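PDB 4YWT: glypican-1 from Homo sapiens, which carries heparan sulfate chains at the cell surface and, through them, binds alpha-4 (V) collagen and takes part in Schwann cell myelination. Local coordinates for residues R93-Q96 and A97-T101; S230-V233 and R234-Q238; V239-G242 and P243-R247; A383-R386 and D387-D390. The protein carries 3 engineered substitutions. One frame throughout, in Å; residues are numbered along the deposited sequence. Where two conformers were deposited one is given.

Interaction 1: R93-Q96 and A97-T101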
loop_
_atom_site.group_PDB
_atom_site.type_symbol
_atom_site.label_atom_id
_atom_site.label_comp_id
_atom_site.label_asym_id
_atom_site.label_seq_id
_atom_site.Cartn_x
_atom_site.Cartn_y
_atom_site.Cartn_z
ATOM N N ARG A 93 9.482 7.835 -1.147
ATOM C CA ARG A 93 9.921 7.469 0.197
ATOM C C ARG A 93 8.843 7.756 1.234
ATOM O O ARG A 93 8.621 6.956 2.150
ATOM C CB ARG A 93 11.211 8.205 0.558
ATOM C CG ARG A 93 12.449 7.332 0.476
ATOM C CD ARG A 93 13.725 8.156 0.460
ATOM N NE ARG A 93 14.900 7.314 0.250
ATOM C CZ ARG A 93 16.128 7.777 0.048
ATOM N NH1 ARG A 93 16.353 9.083 0.021
ATOM N NH2 ARG A 93 17.134 6.931 -0.132
ATOM N N VAL A 94 8.172 8.897 1.089
ATOM C CA VAL A 94 7.042 9.211 1.960
ATOM C C VAL A 94 5.963 8.126 1.871
ATOM O O VAL A 94 5.557 7.537 2.899
ATOM C CB VAL A 94 6.427 10.581 1.611
ATOM C CG1 VAL A 94 5.104 10.777 2.339
ATOM C CG2 VAL A 94 7.400 11.700 1.950
ATOM N N LEU A 95 5.514 7.845 0.646
ATOM C CA LEU A 95 4.462 6.838 0.458
ATOM C C LEU A 95 4.851 5.476 1.052
ATOM O O LEU A 95 4.069 4.837 1.776
ATOM C CB LEU A 95 4.132 6.683 -1.028
ATOM C CG LEU A 95 3.069 5.638 -1.375
ATOM C CD1 LEU A 95 1.759 5.949 -0.671
ATOM C CD2 LEU A 95 2.862 5.569 -2.877
ATOM N N GLN A 96 6.075 5.058 0.746
ATOM C CA GLN A 96 6.628 3.790 1.208
ATOM C C GLN A 96 6.649 3.717 2.731
ATOM O O GLN A 96 6.304 2.687 3.317
ATOM C CB GLN A 96 8.041 3.606 0.650
ATOM C CG GLN A 96 8.477 2.164 0.477
ATOM C CD GLN A 96 9.847 2.051 -0.164
ATOM O OE1 GLN A 96 10.208 2.853 -1.026
ATOM N NE2 GLN A 96 10.617 1.051 0.251
ATOM N N ALA A 97 7.055 4.815 3.362
ATOM C CA ALA A 97 7.056 4.902 4.817
ATOM C C ALA A 97 5.647 4.705 5.364
ATOM O O ALA A 97 5.437 3.920 6.304
ATOM C CB ALA A 97 7.621 6.240 5.273
ATOM N N MET A 98 4.684 5.408 4.768
ATOM C CA MET A 98 3.288 5.274 5.195
ATOM C C MET A 98 2.816 3.816 5.133
ATOM O O MET A 98 2.338 3.251 6.137
ATOM C CB MET A 98 2.381 6.163 4.340
ATOM C CG MET A 98 0.948 6.297 4.852
ATOM S SD MET A 98 -0.157 4.954 4.353
ATOM C CE MET A 98 -0.299 5.264 2.596
ATOM N N LEU A 99 2.964 3.207 3.958
ATOM C CA LEU A 99 2.537 1.821 3.769
ATOM C C LEU A 99 3.233 0.867 4.743
ATOM O O LEU A 99 2.609 -0.055 5.273
ATOM C CB LEU A 99 2.795 1.370 2.330
ATOM C CG LEU A 99 1.991 2.069 1.232
ATOM C CD1 LEU A 99 2.460 1.606 -0.137
ATOM C CD2 LEU A 99 0.500 1.817 1.406
ATOM N N ALA A 100 4.521 1.100 4.980
ATOM C CA ALA A 100 5.296 0.259 5.888
ATOM C C ALA A 100 4.761 0.336 7.317
ATOM O O ALA A 100 4.556 -0.697 7.974
ATOM C CB ALA A 100 6.763 0.653 5.853
ATOM N N THR A 101 4.531 1.557 7.795
ATOM C CA THR A 101 3.996 1.731 9.143
ATOM C C THR A 101 2.615 1.089 9.269
ATOM O O THR A 101 2.317 0.435 10.278
ATOM C CB THR A 101 3.907 3.218 9.547
ATOM O OG1 THR A 101 3.021 3.910 8.658
ATOM C CG2 THR A 101 5.283 3.864 9.506
#
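Leu95 and Met98 meet side chain to side chain one turn apart in the long helix 70-129 of the mainly helical glypican core, whose backbone here is regular alpha-helix. The evidence is a run of four i-to-i+4 bonds, from the amides of Ala97, Met98, Leu99 and Ala100 to the carbonyls of Arg93, Val94, Leu95 and Gln96. The straightest joins Leu99 N to Leu95 O at 2.9 Å, with 174° at the hydrogen.

Apolar contacts lie on the buried side of the helix. The Met98 chain bends at both chi2 and chi3, which carries its methyl CE to within 3.9 Å of Leu95 CD1, and the two side chains meet at a slant. On the next position Leu99 CD1 approaches Leu95 CG at 4.3 Å, a looser touch. Leu95 and Leu99 also pack on Val233 of helix 204-236, while Leu95 and Met98 both reach Val388, so this face of the helix is shared between two neighbouring parts of the fold.

A polar contact of a side chain with the backbone comes from Thr101. With chi1 at 61°, its hydroxyl turns back along the helix, and OG1 donates to Met98 O at 2.7 Å.

Interaction 2: S230-V233 and R234-Q238; sequences SDVV and RKVAQ
Asp231 and Arg234 run alongside each other one helical turn apart, joined by a salt bridge in which Arg234 NH2 donates to Asp231 OD1 at 3.3 Å. The bond is weak by length though fairly straight, 161° at the hydrogen, and the carboxylate plane stands 82° from that of the guanidinium, so the nearly perpendicular groups form no coplanar, two-bond pair. Water 1 lies at the guanidinium edge, accepting weakly from Arg234 NE and donating weakly to the same OD1.

A bend at chi3 (55°) folds the arginine back toward the aspartate and lets Asp231 O sit over one face of its guanidinium. The aliphatic chain of Lys235 runs past the same carbonyl, CG lying 3.2 Å from Asp231 O, while NZ stays 4.7 Å from Asp231 OD2, probably close enough for electrostatic influence without contact.

Beneath these groups is the last part of helix 204-236, where i-to-i+4 bonds run from Arg234 N through Ala237 N and fix the spacing of the side chains. Val232 CG1 and Val236 CG2 touch at 4.1 Å on the buried side. Farther out, Val232, Lys235 and Val236 rest on Gln455 of helix 450-471, and Val233 and Val236 pack on Trp392 of helix 391-404.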
loop_
_atom_site.group_PDB
_atom_site.type_symbol
_atom_site.label_atom_id
_atom_site.label_comp_id
_atom_site.label_asym_id
_atom_site.label_seq_id
_atom_site.Cartn_x
_atom_site.Cartn_y
_atom_site.Cartn_z
ATOM N N SER A 230 3.469 -1.924 -0.893
ATOM C CA SER A 230 4.782 -1.460 -0.457
ATOM C C SER A 230 5.877 -1.886 -1.435
ATOM O O SER A 230 6.685 -1.058 -1.879
ATOM C CB SER A 230 5.090 -1.982 0.948
ATOM O OG SER A 230 6.025 -1.147 1.608
ATOM N N ASP A 231 5.899 -3.173 -1.776
ATOM C CA ASP A 231 6.904 -3.696 -2.699
ATOM C C ASP A 231 6.801 -3.060 -4.084
ATOM O O ASP A 231 7.815 -2.768 -4.721
ATOM C CB ASP A 231 6.785 -5.217 -2.815
ATOM C CG ASP A 231 7.346 -5.937 -1.606
ATOM O OD1 ASP A 231 8.159 -5.328 -0.878
ATOM O OD2 ASP A 231 6.978 -7.109 -1.384
ATOM N N VAL A 232 5.571 -2.849 -4.545
ATOM C CA VAL A 232 5.330 -2.220 -5.836
ATOM C C VAL A 232 5.908 -0.814 -5.854
ATOM O O VAL A 232 6.619 -0.452 -6.786
ATOM C CB VAL A 232 3.826 -2.161 -6.179
ATOM C CG1 VAL A 232 3.575 -1.179 -7.316
ATOM C CG2 VAL A 232 3.310 -3.544 -6.547
ATOM N N VAL A 233 5.618 -0.028 -4.821
ATOM C CA VAL A 233 6.172 1.323 -4.744
ATOM C C VAL A 233 7.703 1.287 -4.718
ATOM O O VAL A 233 8.368 2.009 -5.476
ATOM C CB VAL A 233 5.656 2.075 -3.505
ATOM C CG1 VAL A 233 6.367 3.417 -3.359
ATOM C CG2 VAL A 233 4.152 2.270 -3.601
ATOM N N ARG A 234 8.251 0.432 -3.857
ATOM C CA ARG A 234 9.701 0.287 -3.732
ATOM C C ARG A 234 10.376 -0.060 -5.061
ATOM O O ARG A 234 11.463 0.432 -5.361
ATOM C CB ARG A 234 10.039 -0.781 -2.688
ATOM C CG ARG A 234 11.524 -1.097 -2.580
ATOM C CD ARG A 234 11.790 -2.221 -1.588
ATOM N NE ARG A 234 11.032 -3.429 -1.905
ATOM C CZ ARG A 234 11.418 -4.346 -2.786
ATOM N NH1 ARG A 234 12.557 -4.198 -3.447
ATOM N NH2 ARG A 234 10.663 -5.413 -3.007
ATOM N N LYS A 235 9.723 -0.901 -5.857
ATOM C CA LYS A 235 10.296 -1.351 -7.122
ATOM C C LYS A 235 10.137 -0.312 -8.229
ATOM O O LYS A 235 11.054 -0.089 -9.021
ATOM C CB LYS A 235 9.658 -2.676 -7.542
ATOM C CG LYS A 235 10.113 -3.858 -6.702
ATOM C CD LYS A 235 9.247 -5.081 -6.937
ATOM C CE LYS A 235 9.693 -6.240 -6.058
ATOM N NZ LYS A 235 8.590 -7.206 -5.801
ATOM N N VAL A 236 8.968 0.321 -8.277
ATOM C CA VAL A 236 8.679 1.353 -9.266
ATOM C C VAL A 236 9.590 2.561 -9.071
ATOM O O VAL A 236 10.015 3.192 -10.040
ATOM C CB VAL A 236 7.199 1.794 -9.197
ATOM C CG1 VAL A 236 6.972 3.080 -9.980
ATOM C CG2 VAL A 236 6.299 0.684 -9.716
ATOM N N ALA A 237 9.910 2.860 -7.813
ATOM C CA ALA A 237 10.792 3.984 -7.496
ATOM C C ALA A 237 12.143 3.901 -8.212
ATOM O O ALA A 237 12.806 4.919 -8.417
ATOM C CB ALA A 237 11.008 4.068 -5.994
ATOM N N GLN A 238 12.542 2.694 -8.599
ATOM C CA GLN A 238 13.846 2.483 -9.219
ATOM C C GLN A 238 13.825 2.649 -10.739
ATOM O O GLN A 238 14.871 2.593 -11.383
ATOM C CB GLN A 238 14.380 1.093 -8.863
ATOM C CG GLN A 238 14.638 0.884 -7.375
ATOM C CD GLN A 238 15.808 1.700 -6.851
ATOM O OE1 GLN A 238 16.530 2.343 -7.615
ATOM N NE2 GLN A 238 15.999 1.677 -5.537
HETATM O O HOH W 1 9.385 -2.481 0.567
#

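Interaction 3: V239-G242 and P243-R247; sequences VPLG and PECSR
Leu241 reaches Cys245 across the turn that leads into helix 243-253, and the cysteine side chain can be traced outward from its root. Cys245 CB points toward the incoming loop and lies 3.5 Å from Gly242 O and 4.0 Å from Gly242 N, so it rests against the glycine backbone. From there SG swings anti to the cysteine's own backbone N (chi1 -176°), a torsion that brings the sulfur to 3.7 Å from the methyl Leu241 CD2. The sulfur is also bonded to Cys278 SG, making this an apolar contact of a leucine methyl with a disulfide.

The backbone around it is a helix start: Gly242 occupies the N-cap position and Pro243 opens the first turn. Gly242 O accepts from Ser246 N at 2.9 Å, with 149° at the hydrogen. One residue on, the bond from Arg247 N to Pro243 O at 2.9 Å continues the helical pattern.

Leu241 itself packs on His81, Leu84 and Glu85 of helix 70-129 and on Leu279, the residue after the disulfide partner. Ser246 also touches His81.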
loop_
_atom_site.group_PDB
_atom_site.type_symbol
_atom_site.label_atom_id
_atom_site.label_comp_id
_atom_site.label_asym_id
_atom_site.label_seq_id
_atom_site.Cartn_x
_atom_site.Cartn_y
_atom_site.Cartn_z
ATOM N N VAL A 239 12.640 2.846 -11.308
ATOM C CA VAL A 239 12.527 3.083 -12.745
ATOM C C VAL A 239 13.190 4.407 -13.119
ATOM O O VAL A 239 12.778 5.469 -12.651
ATOM C CB VAL A 239 11.060 3.096 -13.212
ATOM C CG1 VAL A 239 10.982 3.422 -14.696
ATOM C CG2 VAL A 239 10.403 1.755 -12.925
ATOM N N PRO A 240 14.229 4.342 -13.965
ATOM C CA PRO A 240 15.029 5.514 -14.334
ATOM C C PRO A 240 14.317 6.459 -15.296
ATOM O O PRO A 240 13.479 6.023 -16.086
ATOM C CB PRO A 240 16.257 4.894 -15.001
ATOM C CG PRO A 240 15.741 3.637 -15.602
ATOM C CD PRO A 240 14.702 3.120 -14.639
ATOM N N LEU A 241 14.654 7.743 -15.220
ATOM C CA LEU A 241 14.146 8.732 -16.162
ATOM C C LEU A 241 14.869 8.602 -17.498
ATOM O O LEU A 241 16.069 8.332 -17.539
ATOM C CB LEU A 241 14.312 10.146 -15.602
ATOM C CG LEU A 241 13.524 10.476 -14.333
ATOM C CD1 LEU A 241 14.114 11.692 -13.638
ATOM C CD2 LEU A 241 12.057 10.705 -14.662
ATOM N N GLY A 242 14.137 8.794 -18.591
ATOM C CA GLY A 242 14.707 8.659 -19.918
ATOM C C GLY A 242 15.464 9.891 -20.380
ATOM O O GLY A 242 15.406 10.938 -19.736
ATOM N N PRO A 243 16.190 9.767 -21.502
ATOM C CA PRO A 243 16.933 10.877 -22.110
ATOM C C PRO A 243 15.998 11.986 -22.582
ATOM O O PRO A 243 16.291 13.172 -22.399
ATOM C CB PRO A 243 17.646 10.219 -23.298
ATOM C CG PRO A 243 17.652 8.756 -22.988
ATOM C CD PRO A 243 16.381 8.508 -22.242
ATOM N N GLU A 244 14.886 11.585 -23.189
ATOM C CA GLU A 244 13.853 12.513 -23.632
ATOM C C GLU A 244 13.354 13.347 -22.459
ATOM O O GLU A 244 13.240 14.573 -22.547
ATOM C CB GLU A 244 12.693 11.748 -24.270
ATOM C CG GLU A 244 13.071 11.004 -25.539
ATOM C CD GLU A 244 13.600 11.928 -26.614
ATOM O OE1 GLU A 244 13.035 13.030 -26.776
ATOM O OE2 GLU A 244 14.582 11.558 -27.293
ATOM N N CYS A 245 13.067 12.661 -21.357
ATOM C CA CYS A 245 12.627 13.315 -20.136
ATOM C C CYS A 245 13.693 14.271 -19.625
ATOM O O CYS A 245 13.382 15.371 -19.184
ATOM C CB CYS A 245 12.285 12.281 -19.060
ATOM S SG CYS A 245 11.609 12.991 -17.540
ATOM N N SER A 246 14.952 13.848 -19.693
ATOM C CA SER A 246 16.066 14.674 -19.241
ATOM C C SER A 246 16.140 15.985 -20.027
ATOM O O SER A 246 16.233 17.068 -19.441
ATOM C CB SER A 246 17.383 13.906 -19.367
ATOM O OG SER A 246 18.430 14.575 -18.688
ATOM N N ARG A 247 16.087 15.881 -21.353
ATOM C CA ARG A 247 16.123 17.061 -22.212
ATOM C C ARG A 247 14.917 17.965 -21.979
ATOM O O ARG A 247 15.049 19.190 -21.930
ATOM C CB ARG A 247 16.184 16.659 -23.686
ATOM C CG ARG A 247 17.479 15.988 -24.108
ATOM C CD ARG A 247 17.496 15.711 -25.607
ATOM N NE ARG A 247 16.290 15.021 -26.060
ATOM C CZ ARG A 247 15.300 15.606 -26.728
ATOM N NH1 ARG A 247 15.369 16.897 -27.017
ATOM N NH2 ARG A 247 14.240 14.905 -27.100
#

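Interaction 4: A383-R386 and D387-D390. With CA (calcium ion), chain F.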
loop_
_atom_site.group_PDB
_atom_site.type_symbol
_atom_site.label_atom_id
_atom_site.label_comp_id
_atom_site.label_asym_id
_atom_site.label_seq_id
_atom_site.Cartn_x
_atom_site.Cartn_y
_atom_site.Cartn_z
ATOM N N ALA A 383 -8.565 6.229 5.543
ATOM C CA ALA A 383 -8.233 7.615 5.227
ATOM C C ALA A 383 -6.954 7.689 4.393
ATOM O O ALA A 383 -6.933 8.296 3.316
ATOM C CB ALA A 383 -8.085 8.434 6.500
ATOM N N GLN A 384 -5.896 7.052 4.888
ATOM C CA GLN A 384 -4.600 7.076 4.215
ATOM C C GLN A 384 -4.633 6.436 2.827
ATOM O O GLN A 384 -3.898 6.850 1.932
ATOM C CB GLN A 384 -3.541 6.381 5.074
ATOM C CG GLN A 384 -3.048 7.208 6.255
ATOM C CD GLN A 384 -2.217 8.410 5.835
ATOM O OE1 GLN A 384 -1.895 8.584 4.658
ATOM N NE2 GLN A 384 -1.861 9.247 6.803
ATOM N N LEU A 385 -5.481 5.428 2.651
ATOM C CA LEU A 385 -5.569 4.723 1.376
ATOM C C LEU A 385 -6.413 5.497 0.373
ATOM O O LEU A 385 -6.095 5.528 -0.816
ATOM C CB LEU A 385 -6.135 3.316 1.573
ATOM C CG LEU A 385 -5.175 2.318 2.225
ATOM C CD1 LEU A 385 -5.741 0.909 2.181
ATOM C CD2 LEU A 385 -3.807 2.376 1.558
ATOM N N ARG A 386 -7.487 6.120 0.848
ATOM C CA ARG A 386 -8.278 6.996 -0.008
ATOM C C ARG A 386 -7.454 8.215 -0.402
ATOM O O ARG A 386 -7.684 8.818 -1.449
ATOM C CB ARG A 386 -9.568 7.438 0.686
ATOM C CG ARG A 386 -10.611 6.344 0.840
ATOM C CD ARG A 386 -11.892 6.893 1.450
ATOM N NE ARG A 386 -12.466 5.987 2.443
ATOM C CZ ARG A 386 -13.412 5.091 2.182
ATOM N NH1 ARG A 386 -13.898 4.973 0.955
ATOM N NH2 ARG A 386 -13.872 4.310 3.150
ATOM N N ASP A 387 -6.488 8.567 0.442
ATOM C CA ASP A 387 -5.654 9.740 0.195
ATOM C C ASP A 387 -4.588 9.514 -0.882
ATOM O O ASP A 387 -4.181 10.457 -1.563
ATOM C CB ASP A 387 -4.980 10.185 1.492
ATOM C CG ASP A 387 -4.198 11.471 1.327
ATOM O OD1 ASP A 387 -4.774 12.454 0.814
ATOM O OD2 ASP A 387 -3.009 11.497 1.704
ATOM N N VAL A 388 -4.137 8.273 -1.038
ATOM C CA VAL A 388 -3.041 7.983 -1.960
ATOM C C VAL A 388 -3.458 7.124 -3.156
ATOM O O VAL A 388 -2.607 6.573 -3.856
ATOM C CB VAL A 388 -1.875 7.276 -1.237
ATOM C CG1 VAL A 388 -1.344 8.147 -0.108
ATOM C CG2 VAL A 388 -2.316 5.913 -0.713
ATOM N N GLN A 389 -4.761 7.014 -3.398
ATOM C CA GLN A 389 -5.247 6.245 -4.538
ATOM C C GLN A 389 -4.961 6.976 -5.848
ATOM O O GLN A 389 -4.938 6.364 -6.916
ATOM C CB GLN A 389 -6.746 5.964 -4.408
ATOM C CG GLN A 389 -7.595 7.200 -4.180
ATOM C CD GLN A 389 -9.069 6.877 -4.036
ATOM O OE1 GLN A 389 -9.501 5.761 -4.318
ATOM N NE2 GLN A 389 -9.848 7.856 -3.597
ATOM N N ASP A 390 -4.738 8.285 -5.754
ATOM C CA ASP A 390 -4.500 9.118 -6.929
ATOM C C ASP A 390 -3.017 9.321 -7.209
ATOM O O ASP A 390 -2.650 10.076 -8.106
ATOM C CB ASP A 390 -5.176 10.485 -6.762
ATOM C CG ASP A 390 -4.697 11.238 -5.518
ATOM O OD1 ASP A 390 -3.719 10.805 -4.870
ATOM O OD2 ASP A 390 -5.299 12.282 -5.191
HETATM CA CA CA F . -4.228 12.263 -3.084
HETATM O O HOH W 2 -8.733 4.331 -2.316
HETATM O O HOH W 3 -6.413 11.304 -2.958
HETATM O O HOH W 4 -2.478 13.666 -3.914
HETATM O O HOH W 5 -1.896 11.754 -3.237
#
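Arg386 O shares water 3 with a calcium ion that Asp387 and Asp390 bind in different ways, one by its backbone O and the other by both carboxylate oxygens. The site lies near the end of helix 373-387, before helix 391-404. Asp387 O is 2.4 Å from the calcium ion, whereas its carboxylate does not bind, OD1 being 3.9 Å from the calcium ion. Asp390 grips the ion with OD1 and OD2, each at 2.4 Å. Water 3, which donates to Arg386 O, is a further ligand; waters 4 and 5 are also modelled at 2.4 Å from the ion, but too close together for both to be relied on.

In the backbone, Asp387 N donates to Ala383 O at 2.9 Å, while Val388 N makes two weak bonds, to Gln384 O and Leu385 O. Val388 CG2 lies 3.2 Å from Gln384 O. Val388 O accepts from Trp289 NE1 of helix 286-299, joining the loop to that helix, and Val388 and Gln389 both touch Leu293 there.

Gln389 sends its extended chain back past Arg386. With chi1 at 53°, Gln389 CG comes to 3.2 Å from Arg386 O, and at the tip OE1 accepts weakly from water 2, which also donates to Leu385 O.

Overall arrangement
Along the chain the contacts come in series, 1 to 4, yet in space interaction 1, on helix 70-129, lies in contact with both interaction 2 and interaction 4. Leu95 CD2 meets Val233 CG2 of interaction 2 at 3.6 Å, and Leu95 CD1 meets Val388 CG1 of interaction 4 at 3.8 Å, so one leucine bridges segments far apart in sequence. Interactions 2 and 4 do not touch: their centres are about 17 Å apart. Interaction 3 follows interaction 2 directly in sequence and carries the chain from helix 204-236 to helix 243-253, its centre about 25 Å from that of interaction 1. Helix 70-129 thus lies between helix 204-236 and the calcium-binding loop after helix 373-387.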